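Long-range contact in putative glyoxalase (Bacillus halodurans C-125, PDB 3CT8), which probably acts as a metal-dependent enzyme of the glyoxalase/bleomycin resistance/dioxygenase superfamily, binding zinc, with its exact reaction and substrate not established: residues L107-Y116 / V131-K140. Residues are numbered along the deposited sequence; the frame is centred on the assembly and turned at random.
Sequences LKERGDPILY and VFCEDPNRIK
The ring of Y116 turns its CD2–CE2 edge toward the face of F132 in an offset edge-to-face pair, with planes at 82° and centroids 5.5 Å apart. Y116 CD2 also lies 3.7 Å from F132 CB, so the tyrosine ring rests against the root of the phenylalanine as well as its ring. At the far end of the ring, K140 NZ donates to Y116 OH over 3.0 Å, close to the ring plane. With chi1 at -176° the lysine's CG is swung away from its own N, and the bend at chi3 brings NZ to the hydroxyl at the edge of the ring; NZ also donates to an unidentified molecule, probably from the crystallisation liquor. F132 also touches E142, and K140 touches H89; both of these partners are zinc ligands, placing the aromatic end of the contact beside the metal site.

The two methyls of L115 divide between two side chains: CD1 packs 3.7 Å from K140 CD, while CD2 lies against CG and CD of E134, whose extended chain crosses the leucine at about a right angle. E134 OE1 comes 3.6 Å from P113 CB, and OE2 forms a salt bridge with R82, which probably steadies the carboxylate beside L115 and P113. On the helical side, L107 CD1 meets C133 CB and SG, each at 3.7 Å.

I114 and C133 form a single bridge, an antiparallel non-hydrogen-bonded pair flanked by two backbone bonds: L115 N to F132 O is nearly straight (166°), whereas E134 N to P113 O is more bent.

After the Schellman motif at G111 closes helix 97-110, residues 113-115 run beside strand 130-134, at the edge of the sheet it forms with strands 140-144 and 86-93. Helix 31-44 meets L107 through W40 and D112 through F37.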
# COMPACT_ATOMS: atom_id res chain seq x y z
N LEU A 107 -1.25 -20.90 7.28
CA LEU A 107 -1.21 -19.87 8.30
C LEU A 107 -1.35 -20.53 9.67
O LEU A 107 -0.49 -20.39 10.53
CB LEU A 107 -2.26 -18.78 8.05
CG LEU A 107 -1.86 -17.80 6.94
CD1 LEU A 107 -2.98 -16.78 6.61
CD2 LEU A 107 -0.55 -17.05 7.34
N LYS A 108 -2.39 -21.34 9.82
CA LYS A 108 -2.62 -21.99 11.11
C LYS A 108 -1.42 -22.78 11.57
O LYS A 108 -1.03 -22.70 12.71
CB LYS A 108 -3.89 -22.86 11.14
CG LYS A 108 -5.18 -22.09 10.91
CD LYS A 108 -6.44 -22.90 11.20
CE LYS A 108 -6.61 -23.09 12.69
NZ LYS A 108 -7.92 -23.72 13.04
N GLU A 109 -0.79 -23.50 10.66
CA GLU A 109 0.37 -24.34 11.00
C GLU A 109 1.56 -23.53 11.49
O GLU A 109 2.18 -23.87 12.49
CB GLU A 109 0.86 -25.18 9.81
CG GLU A 109 -0.07 -26.25 9.30
CD GLU A 109 0.56 -27.01 8.14
OE1 GLU A 109 1.44 -26.45 7.44
OE2 GLU A 109 0.17 -28.18 7.93
N ARG A 110 1.90 -22.48 10.75
CA ARG A 110 3.05 -21.63 11.11
C ARG A 110 2.71 -20.67 12.25
O ARG A 110 3.58 -19.96 12.76
CB ARG A 110 3.69 -20.93 9.91
CG ARG A 110 2.83 -20.13 8.97
CD ARG A 110 3.75 -19.51 7.92
NE ARG A 110 4.53 -18.42 8.50
CZ ARG A 110 5.71 -18.03 8.05
NH1 ARG A 110 6.32 -18.73 7.11
NH2 ARG A 110 6.34 -17.02 8.64
N GLY A 111 1.45 -20.71 12.65
CA GLY A 111 0.95 -19.89 13.77
C GLY A 111 0.66 -18.42 13.51
O GLY A 111 0.40 -17.66 14.43
N ASP A 112 0.72 -17.99 12.26
CA ASP A 112 0.41 -16.58 11.97
C ASP A 112 -1.05 -16.32 12.38
O ASP A 112 -1.93 -17.14 12.12
CB ASP A 112 0.61 -16.24 10.49
CG ASP A 112 2.05 -16.39 10.04
OD1 ASP A 112 2.97 -15.92 10.75
OD2 ASP A 112 2.25 -16.95 8.96
N PRO A 113 -1.32 -15.16 13.02
CA PRO A 113 -2.71 -14.89 13.45
C PRO A 113 -3.75 -14.75 12.35
O PRO A 113 -3.59 -13.94 11.43
CB PRO A 113 -2.58 -13.56 14.22
CG PRO A 113 -1.12 -13.48 14.62
CD PRO A 113 -0.38 -14.11 13.47
N ILE A 114 -4.80 -15.57 12.48
CA ILE A 114 -5.97 -15.59 11.59
C ILE A 114 -7.11 -14.79 12.20
O ILE A 114 -7.55 -15.08 13.33
CB ILE A 114 -6.49 -17.00 11.27
CG1 ILE A 114 -5.59 -17.66 10.23
CG2 ILE A 114 -7.87 -16.90 10.67
CD1 ILE A 114 -6.06 -19.05 9.82
N LEU A 115 -7.62 -13.82 11.43
CA LEU A 115 -8.69 -12.92 11.88
C LEU A 115 -10.08 -13.31 11.47
O LEU A 115 -10.32 -13.99 10.48
CB LEU A 115 -8.43 -11.50 11.38
CG LEU A 115 -7.10 -10.84 11.78
CD1 LEU A 115 -6.97 -9.49 11.09
CD2 LEU A 115 -6.96 -10.68 13.28
N TYR A 116 -11.00 -12.90 12.33
CA TYR A 116 -12.43 -13.11 12.16
C TYR A 116 -12.75 -14.57 11.91
O TYR A 116 -13.59 -14.87 11.07
CB TYR A 116 -12.90 -12.28 10.97
CG TYR A 116 -12.21 -10.93 10.90
CD1 TYR A 116 -12.45 -9.95 11.84
CD2 TYR A 116 -11.34 -10.63 9.86
CE1 TYR A 116 -11.79 -8.71 11.76
CE2 TYR A 116 -10.69 -9.38 9.77
CZ TYR A 116 -10.91 -8.45 10.73
OH TYR A 116 -10.28 -7.24 10.61
N VAL A 131 -9.21 -14.89 3.25
CA VAL A 131 -8.57 -15.09 4.56
C VAL A 131 -7.94 -13.79 4.96
O VAL A 131 -7.32 -13.10 4.15
CB VAL A 131 -7.49 -16.21 4.61
CG1 VAL A 131 -6.36 -16.05 3.56
CG2 VAL A 131 -6.90 -16.30 6.04
N PHE A 132 -8.18 -13.44 6.20
CA PHE A 132 -7.63 -12.26 6.82
C PHE A 132 -6.67 -12.73 7.91
O PHE A 132 -7.00 -13.61 8.74
CB PHE A 132 -8.73 -11.39 7.40
CG PHE A 132 -9.63 -10.73 6.38
CD1 PHE A 132 -10.77 -11.34 5.93
CD2 PHE A 132 -9.35 -9.46 5.92
CE1 PHE A 132 -11.60 -10.71 4.99
CE2 PHE A 132 -10.18 -8.84 5.00
CZ PHE A 132 -11.31 -9.48 4.55
N CYS A 133 -5.49 -12.12 7.91
CA CYS A 133 -4.45 -12.47 8.88
C CYS A 133 -3.60 -11.27 9.26
O CYS A 133 -3.83 -10.14 8.82
CB CYS A 133 -3.55 -13.58 8.33
SG CYS A 133 -2.46 -13.11 6.93
N GLU A 134 -2.60 -11.52 10.08
CA GLU A 134 -1.71 -10.45 10.54
C GLU A 134 -0.26 -10.76 10.31
O GLU A 134 0.19 -11.87 10.56
CB GLU A 134 -1.87 -10.15 12.04
CG GLU A 134 -3.14 -9.45 12.50
CD GLU A 134 -3.17 -9.22 14.03
OE1 GLU A 134 -2.57 -10.02 14.75
OE2 GLU A 134 -3.80 -8.26 14.51
N ASP A 135 0.47 -9.75 9.85
CA ASP A 135 1.90 -9.93 9.64
C ASP A 135 2.49 -9.72 11.06
O ASP A 135 1.75 -9.41 12.00
CB ASP A 135 2.49 -9.01 8.57
CG ASP A 135 2.82 -7.63 9.08
OD1 ASP A 135 2.33 -7.20 10.15
OD2 ASP A 135 3.62 -6.96 8.38
N PRO A 136 3.82 -9.86 11.20
CA PRO A 136 4.35 -9.72 12.55
C PRO A 136 4.23 -8.32 13.16
O PRO A 136 4.45 -8.14 14.36
CB PRO A 136 5.82 -10.14 12.40
CG PRO A 136 5.83 -10.98 11.12
CD PRO A 136 4.85 -10.31 10.24
N ASN A 137 3.83 -7.36 12.34
CA ASN A 137 3.69 -5.95 12.77
C ASN A 137 2.25 -5.65 13.11
O ASN A 137 1.88 -4.55 13.49
CB ASN A 137 4.14 -5.01 11.63
CG ASN A 137 5.60 -5.17 11.29
OD1 ASN A 137 6.45 -4.77 12.06
ND2 ASN A 137 5.90 -5.70 10.10
N ARG A 138 1.42 -6.66 12.98
CA ARG A 138 -0.00 -6.44 13.23
C ARG A 138 -0.66 -5.72 12.03
O ARG A 138 -1.76 -5.17 12.10
CB ARG A 138 -0.32 -5.73 14.53
CG ARG A 138 -0.47 -6.66 15.72
CD ARG A 138 0.65 -6.63 16.68
NE ARG A 138 0.42 -5.66 17.77
CZ ARG A 138 0.77 -4.37 17.75
NH1 ARG A 138 1.38 -3.86 16.69
NH2 ARG A 138 0.51 -3.60 18.80
N ILE A 139 0.05 -5.70 10.92
CA ILE A 139 -0.54 -5.15 9.71
C ILE A 139 -1.49 -6.25 9.24
O ILE A 139 -1.15 -7.45 9.23
CB ILE A 139 0.50 -4.82 8.63
CG1 ILE A 139 1.40 -3.64 9.08
CG2 ILE A 139 -0.21 -4.49 7.31
CD1 ILE A 139 2.65 -3.39 8.18
N LYS A 140 -2.71 -5.84 8.91
CA LYS A 140 -3.74 -6.77 8.41
C LYS A 140 -3.47 -7.10 6.94
O LYS A 140 -3.15 -6.21 6.12
CB LYS A 140 -5.18 -6.22 8.64
CG LYS A 140 -6.28 -7.19 8.22
CD LYS A 140 -7.66 -6.79 8.70
CE LYS A 140 -8.23 -5.55 8.05
NZ LYS A 140 -9.64 -5.19 8.56
O HOH W 1 -11.21 -14.52 7.40